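Local coordinates for protein fructose-bisphosphate aldolase (Plasmodium falciparum, PDB 4TR9) that is a class I fructose-bisphosphate aldolase, an enzyme built as a TIM barrel and assembled from four copies of the chain, at residues 172-186 against 219-233. Residues are numbered along the deposited sequence; the frame is centred on the assembly and turned at random.
Sequences HETAWGLARYASICQ and CVFKALQENGVLLEG
The side-chain amide of Q186 pairs with both the N-H and the C=O of one residue, L230: OE1 accepts from L230 N at 2.8 Å, on a lone pair in the carbonyl plane, while NE2 donates to L230 O, also at 2.8 Å. Glutamine suits this place because its one amide both accepts and donates, and the chain, extended beyond CG (chi2 -171°), reaches from helix 168-187 to the loop after helix 206-226. The contact joins these neighbouring outer helices of the TIM barrel, whose axes here run 8.0 Å apart at 39°. Small residues suit this closeness: A175, A179 and A223 meet through their methyls, and A179 CB lies 3.3 Å from A223 O. Helix 206-226 then ends in a Schellman motif, where G228 readily takes the positive phi and V229 N bonds to L224 O. That turn brings V229 back against the first helix; CG1, anti to the backbone N (chi1 159°), faces Q186 NE2, and CG2 lies 3.5 Å from A182 CB. R180 NE forms a salt bridge with E173 OE1 of the second subunit. At the start of the contact, C219 SG meets the edge of the H172 ring, in its plane, 3.7 Å from ND1.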
loop_
_atom_site.group_PDB
_atom_site.type_symbol
_atom_site.label_atom_id
_atom_site.label_comp_id
_atom_site.label_asym_id
_atom_site.label_seq_id
_atom_site.Cartn_x
_atom_site.Cartn_y
_atom_site.Cartn_z
ATOM N N HIS A 172 5.516 -8.253 4.129
ATOM C CA HIS A 172 5.927 -7.214 3.191
ATOM C C HIS A 172 7.443 -7.155 3.023
ATOM O O HIS A 172 7.938 -6.896 1.928
ATOM C CB HIS A 172 5.402 -5.847 3.629
ATOM C CG HIS A 172 5.463 -4.813 2.549
ATOM N ND1 HIS A 172 4.821 -4.965 1.340
ATOM C CD2 HIS A 172 6.097 -3.618 2.491
ATOM C CE1 HIS A 172 5.052 -3.907 0.584
ATOM N NE2 HIS A 172 5.824 -3.074 1.259
ATOM N N GLU A 173 8.177 -7.385 4.107
ATOM C CA GLU A 173 9.632 -7.451 4.027
ATOM C C GLU A 173 10.056 -8.644 3.179
ATOM O O GLU A 173 11.000 -8.557 2.391
ATOM C CB GLU A 173 10.255 -7.534 5.424
ATOM C CG GLU A 173 11.677 -8.093 5.458
ATOM C CD GLU A 173 12.688 -7.235 4.710
ATOM O OE1 GLU A 173 12.366 -6.080 4.359
ATOM O OE2 GLU A 173 13.814 -7.722 4.473
ATOM N N THR A 174 9.348 -9.757 3.345
ATOM C CA THR A 174 9.567 -10.937 2.520
ATOM C C THR A 174 9.294 -10.618 1.056
ATOM O O THR A 174 10.113 -10.905 0.184
ATOM C CB THR A 174 8.672 -12.110 2.964
ATOM O OG1 THR A 174 9.179 -12.667 4.183
ATOM C CG2 THR A 174 8.632 -13.191 1.895
ATOM N N ALA A 175 8.141 -10.009 0.802
ATOM C CA ALA A 175 7.712 -9.697 -0.556
ATOM C C ALA A 175 8.652 -8.710 -1.243
ATOM O O ALA A 175 9.062 -8.926 -2.384
ATOM C CB ALA A 175 6.292 -9.150 -0.545
ATOM N N TRP A 176 8.994 -7.630 -0.548
ATOM C CA TRP A 176 9.852 -6.600 -1.123
ATOM C C TRP A 176 11.281 -7.106 -1.295
ATOM O O TRP A 176 11.967 -6.737 -2.249
ATOM C CB TRP A 176 9.842 -5.339 -0.256
ATOM C CG TRP A 176 10.454 -4.154 -0.937
ATOM C CD1 TRP A 176 11.711 -3.657 -0.749
ATOM C CD2 TRP A 176 9.838 -3.322 -1.928
ATOM N NE1 TRP A 176 11.914 -2.563 -1.557
ATOM C CE2 TRP A 176 10.778 -2.339 -2.291
ATOM C CE3 TRP A 176 8.580 -3.314 -2.541
ATOM C CZ2 TRP A 176 10.502 -1.357 -3.241
ATOM C CZ3 TRP A 176 8.308 -2.338 -3.483
ATOM C CH2 TRP A 176 9.264 -1.373 -3.824
ATOM N N GLY A 177 11.721 -7.950 -0.368
ATOM C CA GLY A 177 13.042 -8.548 -0.446
ATOM C C GLY A 177 13.174 -9.425 -1.675
ATOM O O GLY A 177 14.149 -9.327 -2.420
ATOM N N LEU A 178 12.181 -10.284 -1.885
ATOM C CA LEU A 178 12.128 -11.126 -3.074
ATOM C C LEU A 178 11.999 -10.270 -4.327
ATOM O O LEU A 178 12.531 -10.610 -5.383
ATOM C CB LEU A 178 10.957 -12.107 -2.986
ATOM C CG LEU A 178 11.062 -13.230 -1.953
ATOM C CD1 LEU A 178 9.687 -13.796 -1.641
ATOM C CD2 LEU A 178 11.988 -14.325 -2.453
ATOM N N ALA A 179 11.292 -9.152 -4.193
ATOM C CA ALA A 179 11.056 -8.249 -5.313
ATOM C C ALA A 179 12.350 -7.618 -5.818
ATOM O O ALA A 179 12.625 -7.627 -7.019
ATOM C CB ALA A 179 10.064 -7.168 -4.913
ATOM N N ARG A 180 13.136 -7.067 -4.898
ATOM C CA ARG A 180 14.406 -6.437 -5.247
ATOM C C ARG A 180 15.363 -7.446 -5.870
ATOM O O ARG A 180 15.992 -7.171 -6.892
ATOM C CB ARG A 180 15.045 -5.801 -4.011
ATOM C CG ARG A 180 14.243 -4.658 -3.416
ATOM C CD ARG A 180 14.353 -3.396 -4.257
ATOM N NE ARG A 180 15.665 -2.763 -4.138
ATOM C CZ ARG A 180 16.605 -2.800 -5.077
ATOM N NH1 ARG A 180 17.767 -2.194 -4.877
ATOM N NH2 ARG A 180 16.382 -3.439 -6.217
ATOM N N TYR A 181 15.461 -8.615 -5.246
ATOM C CA TYR A 181 16.343 -9.679 -5.710
ATOM C C TYR A 181 16.044 -10.094 -7.145
ATOM O O TYR A 181 16.955 -10.268 -7.952
ATOM C CB TYR A 181 16.231 -10.891 -4.782
ATOM C CG TYR A 181 16.220 -12.229 -5.490
ATOM C CD1 TYR A 181 17.402 -12.832 -5.904
ATOM C CD2 TYR A 181 15.025 -12.899 -5.730
ATOM C CE1 TYR A 181 17.393 -14.058 -6.546
ATOM C CE2 TYR A 181 15.006 -14.121 -6.374
ATOM C CZ TYR A 181 16.192 -14.696 -6.777
ATOM O OH TYR A 181 16.177 -15.915 -7.413
ATOM N N ALA A 182 14.762 -10.250 -7.455
ATOM C CA ALA A 182 14.352 -10.751 -8.758
ATOM C C ALA A 182 14.664 -9.754 -9.871
ATOM O O ALA A 182 15.039 -10.146 -10.975
ATOM C CB ALA A 182 12.870 -11.090 -8.747
ATOM N N SER A 183 14.518 -8.466 -9.574
ATOM C CA SER A 183 14.777 -7.424 -10.563
ATOM C C SER A 183 16.262 -7.328 -10.901
ATOM O O SER A 183 16.634 -7.147 -12.060
ATOM C CB SER A 183 14.265 -6.072 -10.061
ATOM O OG SER A 183 14.958 -5.665 -8.895
ATOM N N ILE A 184 17.102 -7.451 -9.878
ATOM C CA ILE A 184 18.548 -7.370 -10.049
ATOM C C ILE A 184 19.069 -8.528 -10.898
ATOM O O ILE A 184 19.928 -8.340 -11.761
ATOM C CB ILE A 184 19.269 -7.359 -8.685
ATOM C CG1 ILE A 184 18.812 -6.158 -7.855
ATOM C CG2 ILE A 184 20.778 -7.327 -8.870
ATOM C CD1 ILE A 184 19.382 -6.127 -6.455
ATOM N N CYS A 185 18.535 -9.721 -10.656
ATOM C CA CYS A 185 18.934 -10.906 -11.410
ATOM C C CYS A 185 18.570 -10.788 -12.885
ATOM O O CYS A 185 19.387 -11.083 -13.758
ATOM C CB CYS A 185 18.292 -12.160 -10.816
ATOM S SG CYS A 185 18.942 -12.625 -9.200
ATOM N N GLN A 186 17.342 -10.358 -13.158
ATOM C CA GLN A 186 16.877 -10.197 -14.531
ATOM C C GLN A 186 17.694 -9.138 -15.262
ATOM O O GLN A 186 17.925 -9.239 -16.466
ATOM C CB GLN A 186 15.391 -9.835 -14.556
ATOM C CG GLN A 186 14.486 -10.938 -14.037
ATOM C CD GLN A 186 13.016 -10.655 -14.267
ATOM O OE1 GLN A 186 12.611 -9.504 -14.433
ATOM N NE2 GLN A 186 12.207 -11.709 -14.287
ATOM N N CYS A 219 0.794 -10.629 -1.956
ATOM C CA CYS A 219 1.709 -9.543 -1.629
ATOM C C CYS A 219 3.045 -9.710 -2.347
ATOM O O CYS A 219 3.685 -8.727 -2.722
ATOM C CB CYS A 219 1.928 -9.464 -0.118
ATOM S SG CYS A 219 2.940 -8.068 0.417
ATOM N N VAL A 220 3.460 -10.960 -2.535
ATOM C CA VAL A 220 4.713 -11.254 -3.222
ATOM C C VAL A 220 4.660 -10.785 -4.672
ATOM O O VAL A 220 5.530 -10.039 -5.122
ATOM C CB VAL A 220 5.044 -12.761 -3.182
ATOM C CG1 VAL A 220 6.134 -13.096 -4.190
ATOM C CG2 VAL A 220 5.466 -13.173 -1.780
ATOM N N PHE A 221 3.631 -11.213 -5.397
ATOM C CA PHE A 221 3.470 -10.817 -6.791
ATOM C C PHE A 221 3.196 -9.324 -6.926
ATOM O O PHE A 221 3.580 -8.705 -7.918
ATOM C CB PHE A 221 2.348 -11.620 -7.452
ATOM C CG PHE A 221 2.772 -12.986 -7.905
ATOM C CD1 PHE A 221 3.340 -13.167 -9.154
ATOM C CD2 PHE A 221 2.610 -14.086 -7.081
ATOM C CE1 PHE A 221 3.738 -14.423 -9.576
ATOM C CE2 PHE A 221 3.005 -15.344 -7.496
ATOM C CZ PHE A 221 3.569 -15.513 -8.745
ATOM N N LYS A 222 2.531 -8.750 -5.928
ATOM C CA LYS A 222 2.299 -7.312 -5.911
ATOM C C LYS A 222 3.632 -6.580 -5.898
ATOM O O LYS A 222 3.870 -5.692 -6.713
ATOM C CB LYS A 222 1.453 -6.905 -4.704
ATOM C CG LYS A 222 1.161 -5.414 -4.619
ATOM C CD LYS A 222 0.481 -4.911 -5.882
ATOM C CE LYS A 222 -0.080 -3.509 -5.692
ATOM N NZ LYS A 222 0.965 -2.517 -5.320
ATOM N N ALA A 223 4.505 -6.974 -4.976
ATOM C CA ALA A 223 5.837 -6.390 -4.885
ATOM C C ALA A 223 6.645 -6.679 -6.147
ATOM O O ALA A 223 7.492 -5.882 -6.548
ATOM C CB ALA A 223 6.564 -6.912 -3.655
ATOM N N LEU A 224 6.374 -7.822 -6.772
ATOM C CA LEU A 224 7.085 -8.211 -7.985
ATOM C C LEU A 224 6.770 -7.283 -9.154
ATOM O O LEU A 224 7.655 -6.946 -9.942
ATOM C CB LEU A 224 6.756 -9.656 -8.367
ATOM C CG LEU A 224 7.498 -10.751 -7.597
ATOM C CD1 LEU A 224 7.128 -12.126 -8.130
ATOM C CD2 LEU A 224 9.003 -10.537 -7.663
ATOM N N GLN A 225 5.513 -6.867 -9.263
ATOM C CA GLN A 225 5.088 -6.049 -10.392
ATOM C C GLN A 225 5.416 -4.573 -10.187
ATOM O O GLN A 225 5.479 -3.807 -11.149
ATOM C CB GLN A 225 3.591 -6.230 -10.645
ATOM C CG GLN A 225 3.196 -7.674 -10.909
ATOM C CD GLN A 225 2.122 -7.807 -11.968
ATOM O OE1 GLN A 225 1.706 -6.821 -12.576
ATOM N NE2 GLN A 225 1.670 -9.035 -12.199
ATOM N N GLU A 226 5.630 -4.175 -8.938
ATOM C CA GLU A 226 5.976 -2.791 -8.648
ATOM C C GLU A 226 7.448 -2.523 -8.948
ATOM O O GLU A 226 7.833 -1.386 -9.222
ATOM C CB GLU A 226 5.652 -2.444 -7.195
ATOM C CG GLU A 226 4.174 -2.571 -6.859
ATOM C CD GLU A 226 3.277 -2.073 -7.978
ATOM O OE1 GLU A 226 3.318 -0.862 -8.285
ATOM O OE2 GLU A 226 2.536 -2.893 -8.558
ATOM N N ASN A 227 8.260 -3.573 -8.904
ATOM C CA ASN A 227 9.672 -3.454 -9.242
ATOM C C ASN A 227 9.907 -3.820 -10.703
ATOM O O ASN A 227 11.029 -3.744 -11.202
ATOM C CB ASN A 227 10.525 -4.335 -8.328
ATOM C CG ASN A 227 10.548 -3.840 -6.893
ATOM O OD1 ASN A 227 9.566 -3.972 -6.161
ATOM N ND2 ASN A 227 11.677 -3.277 -6.480
ATOM N N GLY A 228 8.837 -4.225 -11.381
ATOM C CA GLY A 228 8.882 -4.495 -12.806
ATOM C C GLY A 228 9.577 -5.781 -13.203
ATOM O O GLY A 228 10.283 -5.827 -14.211
ATOM N N VAL A 229 9.375 -6.832 -12.417
ATOM C CA VAL A 229 9.968 -8.125 -12.725
ATOM C C VAL A 229 9.163 -8.861 -13.788
ATOM O O VAL A 229 7.954 -9.043 -13.653
ATOM C CB VAL A 229 10.084 -9.001 -11.465
ATOM C CG1 VAL A 229 10.196 -10.474 -11.835
ATOM C CG2 VAL A 229 11.280 -8.566 -10.654
ATOM N N LEU A 230 9.848 -9.269 -14.852
ATOM C CA LEU A 230 9.223 -10.022 -15.928
ATOM C C LEU A 230 8.801 -11.399 -15.431
ATOM O O LEU A 230 9.644 -12.244 -15.129
ATOM C CB LEU A 230 10.179 -10.154 -17.114
ATOM C CG LEU A 230 9.595 -10.716 -18.411
ATOM C CD1 LEU A 230 8.606 -9.732 -19.015
ATOM C CD2 LEU A 230 10.701 -11.045 -19.400
ATOM N N LEU A 231 7.494 -11.619 -15.342
ATOM C CA LEU A 231 6.965 -12.886 -14.849
ATOM C C LEU A 231 7.295 -14.030 -15.800
ATOM O O LEU A 231 7.439 -15.177 -15.374
ATOM C CB LEU A 231 5.452 -12.794 -14.641
ATOM C CG LEU A 231 4.977 -11.849 -13.535
ATOM C CD1 LEU A 231 3.459 -11.859 -13.429
ATOM C CD2 LEU A 231 5.612 -12.224 -12.206
ATOM N N GLU A 232 7.421 -13.713 -17.085
ATOM C CA GLU A 232 7.752 -14.715 -18.093
ATOM C C GLU A 232 9.163 -15.262 -17.895
ATOM O O GLU A 232 9.466 -16.385 -18.300
ATOM C CB GLU A 232 7.617 -14.127 -19.501
ATOM C CG GLU A 232 6.195 -13.766 -19.909
ATOM C CD GLU A 232 5.784 -12.377 -19.460
ATOM O OE1 GLU A 232 6.240 -11.930 -18.386
ATOM O OE2 GLU A 232 5.003 -11.729 -20.189
ATOM N N GLY A 233 10.024 -14.464 -17.274
ATOM C CA GLY A 233 11.398 -14.867 -17.045
ATOM C C GLY A 233 11.684 -15.196 -15.594
ATOM O O GLY A 233 12.829 -15.133 -15.150
HETATM O O HOH W 1 10.072 -7.375 -8.120
#